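Local coordinates for histone-lysine N-methyltransferase, H3 lysine-9 specific SUVH4 (Arabidopsis thaliana, PDB 4QEO), which methylates a lysine of the histone H3 tail, a mark of transcriptional repression, and binds methylated DNA, so coupling DNA methylation to histone methylation, at residues L20-K32 / F314-E326. Residues are numbered along the deposited sequence; the frame is centred on the assembly and turned at random.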
ATOM      1  N   LEU A  20       7.306  -7.537  -2.330  1.00 30.13           N
ATOM      2  CA  LEU A  20       8.634  -7.821  -2.863  1.00 36.81           C
ATOM      3  C   LEU A  20       9.047  -6.762  -3.900  1.00 36.62           C
ATOM      4  O   LEU A  20      10.182  -6.255  -3.881  1.00 33.88           O
ATOM      5  CB  LEU A  20       8.663  -9.212  -3.498  1.00 42.48           C
ATOM      6  CG  LEU A  20       9.940 -10.052  -3.380  1.00 59.32           C
ATOM      7  CD1 LEU A  20       9.881 -11.213  -4.349  1.00 56.35           C
ATOM      8  CD2 LEU A  20      11.219  -9.244  -3.591  1.00 68.20           C
ATOM      9  N   PHE A  21       8.133  -6.439  -4.818  1.00 35.16           N
ATOM     10  CA  PHE A  21       8.421  -5.385  -5.791  1.00 32.41           C
ATOM     11  C   PHE A  21       8.694  -4.032  -5.118  1.00 32.41           C
ATOM     12  O   PHE A  21       9.603  -3.313  -5.518  1.00 33.32           O
ATOM     13  CB  PHE A  21       7.299  -5.218  -6.817  1.00 25.31           C
ATOM     14  CG  PHE A  21       7.454  -3.988  -7.659  1.00 27.35           C
ATOM     15  CD1 PHE A  21       8.439  -3.920  -8.634  1.00 27.68           C
ATOM     16  CD2 PHE A  21       6.638  -2.881  -7.456  1.00 29.18           C
ATOM     17  CE1 PHE A  21       8.594  -2.780  -9.408  1.00 33.88           C
ATOM     18  CE2 PHE A  21       6.796  -1.727  -8.223  1.00 32.69           C
ATOM     19  CZ  PHE A  21       7.771  -1.677  -9.197  1.00 28.44           C
ATOM     20  N   ASN A  22       7.893  -3.675  -4.116  1.00 29.25           N
ATOM     21  CA  ASN A  22       8.141  -2.424  -3.391  1.00 34.88           C
ATOM     22  C   ASN A  22       9.540  -2.392  -2.797  1.00 33.76           C
ATOM     23  O   ASN A  22      10.225  -1.360  -2.810  1.00 33.70           O
ATOM     24  CB  ASN A  22       7.127  -2.218  -2.264  1.00 37.28           C
ATOM     25  CG  ASN A  22       7.367  -0.917  -1.511  1.00 37.98           C
ATOM     26  OD1 ASN A  22       7.108   0.167  -2.034  1.00 42.54           O
ATOM     27  ND2 ASN A  22       7.876  -1.018  -0.289  1.00 41.97           N
ATOM     28  N   LYS A  23       9.960  -3.533  -2.263  1.00 37.07           N
ATOM     29  CA  LYS A  23      11.284  -3.617  -1.666  1.00 40.75           C
ATOM     30  C   LYS A  23      12.359  -3.372  -2.722  1.00 42.21           C
ATOM     31  O   LYS A  23      13.266  -2.541  -2.526  1.00 38.86           O
ATOM     32  CB  LYS A  23      11.484  -4.963  -0.971  1.00 40.67           C
ATOM     33  CG  LYS A  23      12.868  -5.159  -0.323  1.00 40.90           C
ATOM     34  CD  LYS A  23      12.967  -6.581   0.213  1.00 47.12           C
ATOM     35  CE  LYS A  23      14.332  -7.194  -0.010  1.00 56.13           C
ATOM     36  NZ  LYS A  23      15.178  -7.027   1.189  1.00 57.14           N
ATOM     37  N   GLN A  24      12.254  -4.074  -3.850  1.00 35.53           N
ATOM     38  CA  GLN A  24      13.237  -3.871  -4.916  1.00 33.22           C
ATOM     39  C   GLN A  24      13.253  -2.432  -5.448  1.00 31.85           C
ATOM     40  O   GLN A  24      14.309  -1.846  -5.682  1.00 33.50           O
ATOM     41  CB  GLN A  24      13.000  -4.863  -6.060  1.00 35.79           C
ATOM     42  CG  GLN A  24      13.182  -6.309  -5.654  1.00 41.38           C
ATOM     43  CD  GLN A  24      14.643  -6.664  -5.406  1.00 52.90           C
ATOM     44  OE1 GLN A  24      15.542  -5.844  -5.602  1.00 51.13           O
ATOM     45  NE2 GLN A  24      14.883  -7.897  -4.990  1.00 62.55           N
ATOM     46  N   TYR A  25      12.066  -1.876  -5.649  1.00 32.69           N
ATOM     47  CA  TYR A  25      11.921  -0.499  -6.080  1.00 31.89           C
ATOM     48  C   TYR A  25      12.635   0.466  -5.144  1.00 35.48           C
ATOM     49  O   TYR A  25      13.415   1.294  -5.592  1.00 34.24           O
ATOM     50  CB  TYR A  25      10.442  -0.141  -6.140  1.00 28.57           C
ATOM     51  CG  TYR A  25      10.128   1.325  -6.296  1.00 28.66           C
ATOM     52  CD1 TYR A  25      10.503   2.023  -7.430  1.00 32.44           C
ATOM     53  CD2 TYR A  25       9.385   1.997  -5.325  1.00 32.58           C
ATOM     54  CE1 TYR A  25      10.172   3.364  -7.594  1.00 36.12           C
ATOM     55  CE2 TYR A  25       9.048   3.337  -5.476  1.00 35.74           C
ATOM     56  CZ  TYR A  25       9.452   4.018  -6.601  1.00 39.11           C
ATOM     57  OH  TYR A  25       9.118   5.349  -6.741  1.00 34.91           O
ATOM     58  N   LEU A  26      12.351   0.377  -3.849  1.00 31.27           N
ATOM     59  CA  LEU A  26      12.967   1.315  -2.918  1.00 31.87           C
ATOM     60  C   LEU A  26      14.488   1.122  -2.855  1.00 35.95           C
ATOM     61  O   LEU A  26      15.232   2.096  -2.708  1.00 36.84           O
ATOM     62  CB  LEU A  26      12.322   1.229  -1.536  1.00 34.07           C
ATOM     63  CG  LEU A  26      10.851   1.646  -1.509  1.00 35.91           C
ATOM     64  CD1 LEU A  26      10.232   1.379  -0.133  1.00 36.60           C
ATOM     65  CD2 LEU A  26      10.695   3.106  -1.893  1.00 36.65           C
ATOM     66  N   LEU A  27      14.947  -0.122  -2.983  1.00 35.40           N
ATOM     67  CA  LEU A  27      16.382  -0.358  -3.069  1.00 39.71           C
ATOM     68  C   LEU A  27      16.996   0.313  -4.291  1.00 39.07           C
ATOM     69  O   LEU A  27      18.109   0.833  -4.208  1.00 38.62           O
ATOM     70  CB  LEU A  27      16.713  -1.845  -3.081  1.00 41.16           C
ATOM     71  CG  LEU A  27      16.583  -2.631  -1.783  1.00 42.84           C
ATOM     72  CD1 LEU A  27      16.594  -4.122  -2.097  1.00 45.23           C
ATOM     73  CD2 LEU A  27      17.712  -2.281  -0.793  1.00 45.32           C
ATOM     74  N   CYS A  28      16.295   0.286  -5.429  1.00 38.53           N
ATOM     75  CA  CYS A  28      16.797   0.951  -6.636  1.00 38.38           C
ATOM     76  C   CYS A  28      16.757   2.474  -6.511  1.00 36.94           C
ATOM     77  O   CYS A  28      17.652   3.165  -7.000  1.00 39.54           O
ATOM     78  CB  CYS A  28      16.028   0.493  -7.893  1.00 35.07           C
ATOM     79  SG  CYS A  28      16.283  -1.247  -8.245  1.00 44.47           S
ATOM     80  N   VAL A  29      15.715   2.996  -5.863  1.00 36.43           N
ATOM     81  CA  VAL A  29      15.656   4.423  -5.548  1.00 39.35           C
ATOM     82  C   VAL A  29      16.878   4.834  -4.691  1.00 44.29           C
ATOM     83  O   VAL A  29      17.556   5.832  -4.977  1.00 41.22           O
ATOM     84  CB  VAL A  29      14.342   4.798  -4.826  1.00 38.52           C
ATOM     85  CG1 VAL A  29      14.407   6.230  -4.281  1.00 41.77           C
ATOM     86  CG2 VAL A  29      13.129   4.630  -5.762  1.00 31.73           C
ATOM     87  N   GLN A  30      17.162   4.047  -3.657  1.00 47.80           N
ATOM     88  CA  GLN A  30      18.310   4.305  -2.789  1.00 51.38           C
ATOM     89  C   GLN A  30      19.620   4.257  -3.569  1.00 53.45           C
ATOM     90  O   GLN A  30      20.516   5.079  -3.359  1.00 48.51           O
ATOM     91  CB  GLN A  30      18.359   3.307  -1.627  1.00 51.54           C
ATOM     92  CG  GLN A  30      19.604   3.455  -0.745  1.00 55.02           C
ATOM     93  CD  GLN A  30      19.470   2.765   0.603  1.00 56.88           C
ATOM     94  OE1 GLN A  30      19.309   3.425   1.634  1.00 57.87           O
ATOM     95  NE2 GLN A  30      19.552   1.437   0.607  1.00 55.98           N
ATOM     96  N   ALA A  31      19.720   3.294  -4.480  1.00 49.38           N
ATOM     97  CA  ALA A  31      20.916   3.153  -5.306  1.00 45.88           C
ATOM     98  C   ALA A  31      20.957   4.224  -6.383  1.00 43.26           C
ATOM     99  O   ALA A  31      21.907   4.291  -7.156  1.00 48.42           O
ATOM    100  CB  ALA A  31      20.986   1.766  -5.923  1.00 49.62           C
ATOM    101  N   LYS A  32      19.917   5.055  -6.430  1.00 47.47           N
ATOM    102  CA  LYS A  32      19.870   6.210  -7.317  1.00 48.89           C
ATOM    103  C   LYS A  32      19.954   5.806  -8.797  1.00 54.31           C
ATOM    104  O   LYS A  32      20.518   6.522  -9.621  1.00 52.56           O
ATOM    105  CB  LYS A  32      20.977   7.211  -6.942  1.00 59.35           C
ATOM    106  CG  LYS A  32      20.658   8.666  -7.263  1.00 64.10           C
ATOM    107  CD  LYS A  32      21.584   9.634  -6.528  1.00 70.82           C
ATOM    108  CE  LYS A  32      21.380   9.576  -5.021  1.00 70.79           C
ATOM    109  NZ  LYS A  32      22.135  10.657  -4.311  1.00 74.39           N
ATOM    110  N   PHE A 314      21.646   3.145   5.484  1.00 46.25           N
ATOM    111  CA  PHE A 314      20.430   3.807   5.933  1.00 44.05           C
ATOM    112  C   PHE A 314      19.191   2.964   5.642  1.00 41.74           C
ATOM    113  O   PHE A 314      19.006   2.482   4.523  1.00 43.61           O
ATOM    114  CB  PHE A 314      20.305   5.192   5.304  1.00 44.61           C
ATOM    115  CG  PHE A 314      21.381   6.134   5.740  1.00 48.37           C
ATOM    116  CD1 PHE A 314      21.305   6.761   6.975  1.00 49.46           C
ATOM    117  CD2 PHE A 314      22.483   6.372   4.933  1.00 48.57           C
ATOM    118  CE1 PHE A 314      22.309   7.624   7.396  1.00 50.25           C
ATOM    119  CE2 PHE A 314      23.484   7.241   5.344  1.00 53.86           C
ATOM    120  CZ  PHE A 314      23.396   7.864   6.579  1.00 50.52           C
ATOM    121  N   PRO A 315      18.360   2.761   6.674  1.00 38.04           N
ATOM    122  CA  PRO A 315      17.131   1.966   6.576  1.00 38.38           C
ATOM    123  C   PRO A 315      16.024   2.713   5.834  1.00 34.33           C
ATOM    124  O   PRO A 315      15.109   2.076   5.310  1.00 36.47           O
ATOM    125  CB  PRO A 315      16.758   1.716   8.044  1.00 38.68           C
ATOM    126  CG  PRO A 315      17.375   2.866   8.788  1.00 41.17           C
ATOM    127  CD  PRO A 315      18.654   3.173   8.061  1.00 38.69           C
ATOM    128  N   TYR A 316      16.119   4.038   5.774  1.00 33.27           N
ATOM    129  CA  TYR A 316      15.119   4.838   5.076  1.00 36.10           C
ATOM    130  C   TYR A 316      15.682   5.401   3.798  1.00 41.76           C
ATOM    131  O   TYR A 316      16.870   5.718   3.727  1.00 33.54           O
ATOM    132  CB  TYR A 316      14.635   6.014   5.920  1.00 32.83           C
ATOM    133  CG  TYR A 316      13.981   5.655   7.232  1.00 33.97           C
ATOM    134  CD1 TYR A 316      12.686   5.145   7.274  1.00 34.81           C
ATOM    135  CD2 TYR A 316      14.647   5.869   8.434  1.00 30.22           C
ATOM    136  CE1 TYR A 316      12.080   4.835   8.473  1.00 31.66           C
ATOM    137  CE2 TYR A 316      14.055   5.560   9.642  1.00 29.49           C
ATOM    138  CZ  TYR A 316      12.775   5.050   9.660  1.00 34.87           C
ATOM    139  OH  TYR A 316      12.194   4.754  10.868  1.00 33.13           O
ATOM    140  N   VAL A 317      14.813   5.536   2.796  1.00 38.94           N
ATOM    141  CA  VAL A 317      15.159   6.228   1.572  1.00 37.22           C
ATOM    142  C   VAL A 317      14.436   7.571   1.565  1.00 35.55           C
ATOM    143  O   VAL A 317      13.352   7.712   2.135  1.00 35.23           O
ATOM    144  CB  VAL A 317      14.811   5.387   0.308  1.00 40.30           C
ATOM    145  CG1 VAL A 317      13.311   5.310   0.090  1.00 34.39           C
ATOM    146  CG2 VAL A 317      15.510   5.950  -0.914  1.00 43.51           C
ATOM    147  N   ASP A 318      15.053   8.562   0.935  1.00 37.90           N
ATOM    148  CA  ASP A 318      14.525   9.918   0.924  1.00 35.25           C
ATOM    149  C   ASP A 318      13.520  10.084  -0.195  1.00 42.72           C
ATOM    150  O   ASP A 318      13.813  10.706  -1.217  1.00 47.26           O
ATOM    151  CB  ASP A 318      15.661  10.927   0.735  1.00 46.91           C
ATOM    152  CG  ASP A 318      15.191  12.361   0.871  1.00 55.72           C
ATOM    153  OD1 ASP A 318      14.064  12.564   1.366  1.00 55.08           O
ATOM    154  OD2 ASP A 318      15.945  13.284   0.496  1.00 66.18           O
ATOM    155  N   LEU A 319      12.333   9.531   0.002  1.00 39.05           N
ATOM    156  CA  LEU A 319      11.312   9.553  -1.028  1.00 35.73           C
ATOM    157  C   LEU A 319       9.982   9.772  -0.337  1.00 33.44           C
ATOM    158  O   LEU A 319       9.698   9.133   0.683  1.00 36.53           O
ATOM    159  CB  LEU A 319      11.316   8.227  -1.788  1.00 42.37           C
ATOM    160  CG  LEU A 319      10.238   8.002  -2.852  1.00 39.70           C
ATOM    161  CD1 LEU A 319      10.422   8.974  -4.014  1.00 39.55           C
ATOM    162  CD2 LEU A 319      10.248   6.556  -3.338  1.00 38.90           C
ATOM    163  N   ASN A 320       9.170  10.675  -0.877  1.00 35.21           N
ATOM    164  CA  ASN A 320       7.868  10.958  -0.288  1.00 42.60           C
ATOM    165  C   ASN A 320       8.018  11.275   1.203  1.00 44.66           C
ATOM    166  O   ASN A 320       7.258  10.771   2.030  1.00 47.33           O
ATOM    167  CB  ASN A 320       6.908   9.761  -0.468  1.00 40.02           C
ATOM    168  CG  ASN A 320       6.783   9.300  -1.917  1.00 46.25           C
ATOM    169  OD1 ASN A 320       6.628   8.102  -2.186  1.00 44.72           O
ATOM    170  ND2 ASN A 320       6.829  10.243  -2.851  1.00 46.46           N
ATOM    171  N   ASP A 321       9.029  12.074   1.536  1.00 41.91           N
ATOM    172  CA  ASP A 321       9.305  12.475   2.918  1.00 39.69           C
ATOM    173  C   ASP A 321       9.802  11.341   3.806  1.00 40.18           C
ATOM    174  O   ASP A 321       9.782  11.453   5.033  1.00 36.47           O
ATOM    175  CB  ASP A 321       8.097  13.167   3.558  1.00 45.81           C
ATOM    176  CG  ASP A 321       7.783  14.492   2.909  1.00 51.63           C
ATOM    177  OD1 ASP A 321       8.732  15.274   2.680  1.00 53.82           O
ATOM    178  OD2 ASP A 321       6.595  14.740   2.613  1.00 51.37           O
ATOM    179  N   GLY A 322      10.253  10.251   3.186  1.00 40.79           N
ATOM    180  CA  GLY A 322      10.932   9.190   3.913  1.00 36.55           C
ATOM    181  C   GLY A 322      10.134   7.899   3.961  1.00 36.27           C
ATOM    182  O   GLY A 322       9.004   7.881   4.439  1.00 35.30           O
ATOM    183  N   ARG A 323      10.731   6.818   3.471  1.00 33.68           N
ATOM    184  CA  ARG A 323      10.066   5.519   3.433  1.00 33.49           C
ATOM    185  C   ARG A 323      11.017   4.424   3.907  1.00 34.35           C
ATOM    186  O   ARG A 323      12.186   4.383   3.515  1.00 30.80           O
ATOM    187  CB  ARG A 323       9.528   5.217   2.022  1.00 29.32           C
ATOM    188  CG  ARG A 323       8.242   5.988   1.678  1.00 30.96           C
ATOM    189  CD  ARG A 323       7.905   5.965   0.171  1.00 33.53           C
ATOM    190  NE  ARG A 323       7.490   4.642  -0.290  1.00 34.63           N
ATOM    191  CZ  ARG A 323       7.095   4.365  -1.535  1.00 39.37           C
ATOM    192  NH1 ARG A 323       7.052   5.323  -2.457  1.00 31.31           N
ATOM    193  NH2 ARG A 323       6.728   3.127  -1.859  1.00 31.04           N
ATOM    194  N   LEU A 324      10.522   3.564   4.786  1.00 33.44           N
ATOM    195  CA  LEU A 324      11.311   2.442   5.269  1.00 33.71           C
ATOM    196  C   LEU A 324      11.456   1.458   4.131  1.00 39.93           C
ATOM    197  O   LEU A 324      10.463   1.078   3.506  1.00 37.97           O
ATOM    198  CB  LEU A 324      10.617   1.769   6.449  1.00 32.01           C
ATOM    199  CG  LEU A 324      11.334   0.579   7.082  1.00 34.38           C
ATOM    200  CD1 LEU A 324      12.661   1.030   7.721  1.00 31.22           C
ATOM    201  CD2 LEU A 324      10.423  -0.052   8.117  1.00 35.54           C
ATOM    202  N   ILE A 325      12.684   1.049   3.849  1.00 36.82           N
ATOM    203  CA  ILE A 325      12.928   0.147   2.731  1.00 38.87           C
ATOM    204  C   ILE A 325      12.382  -1.254   3.008  1.00 40.82           C
ATOM    205  O   ILE A 325      11.750  -1.860   2.146  1.00 42.67           O
ATOM    206  CB  ILE A 325      14.430   0.104   2.360  1.00 42.97           C
ATOM    207  CG1 ILE A 325      14.867   1.462   1.800  1.00 41.52           C
ATOM    208  CG2 ILE A 325      14.711  -0.993   1.345  1.00 43.27           C
ATOM    209  CD1 ILE A 325      16.352   1.664   1.745  1.00 39.74           C
ATOM    210  N   GLU A 326      12.635  -1.760   4.209  1.00 37.69           N
ATOM    211  CA  GLU A 326      12.162  -3.081   4.605  1.00 39.19           C
ATOM    212  C   GLU A 326      12.195  -3.239   6.127  1.00 44.02           C
ATOM    213  O   GLU A 326      12.929  -2.542   6.827  1.00 48.01           O
ATOM    214  CB  GLU A 326      13.026  -4.167   3.966  1.00 39.12           C
ATOM    215  CG  GLU A 326      14.479  -4.124   4.428  1.00 46.40           C
ATOM    216  CD  GLU A 326      15.370  -5.091   3.672  1.00 54.32           C
ATOM    217  OE1 GLU A 326      15.034  -6.296   3.622  1.00 53.70           O
ATOM    218  OE2 GLU A 326      16.400  -4.640   3.123  1.00 58.04           O
TER
HETATM  219  O   HOH W   1       6.694   6.108  -5.375  1.00 53.10           O
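Leu26 and Gln30, one turn apart near the C-terminal end of helix 10-30, lie against Ile325 and Val317 of a pre-SET β-hairpin, with CA atoms 5.8 Å apart for Leu26 and Ile325. Strands 316-317 and 323-324 pair antiparallel around a type I' turn, Leu319 to Gly322; the side chain of Phe314, beside them, lies about 4 Å from those of zinc ligands Cys298 and Cys304. Leucine suits position 26 because its fork reaches two neighbourhoods: CD1 lies 3.7 Å from Leu324 O, while CD2 touches Leu319 CD2 and sits over the centre of the Arg323 guanidinium, 3.8 Å from CZ. Branched Ile325 fits between two leucines, CG1 meeting Leu26 CB and CG2 meeting Leu27 CD2. Val29 CG1 and Val317 CG2 are 3.6 Å apart; Val317 chi1 of 71° sets CG1 between N and C, swinging CG2 opposite the backbone N, toward the helix. Lys23, long and bent, brings NZ above the Glu326 carboxylate plane, in a salt bridge a short 2.5 Å from OE1. Arginine suits position 323 because its flat head offers Leu26 a face while NE hydrogen-bonds to Ala377 O. Arg323 NH1 gives Asn320 OD1, tilted from the guanidinium plane, a 2.8 Å hydrogen bond. A methionine here would probably leave Asn320 OD1, Ala377 O and a water without their donors. That water, in the guanidinium plane, accepts from Arg323 NH1 at 3.0 Å and also hydrogen-bonds with Tyr25 OH.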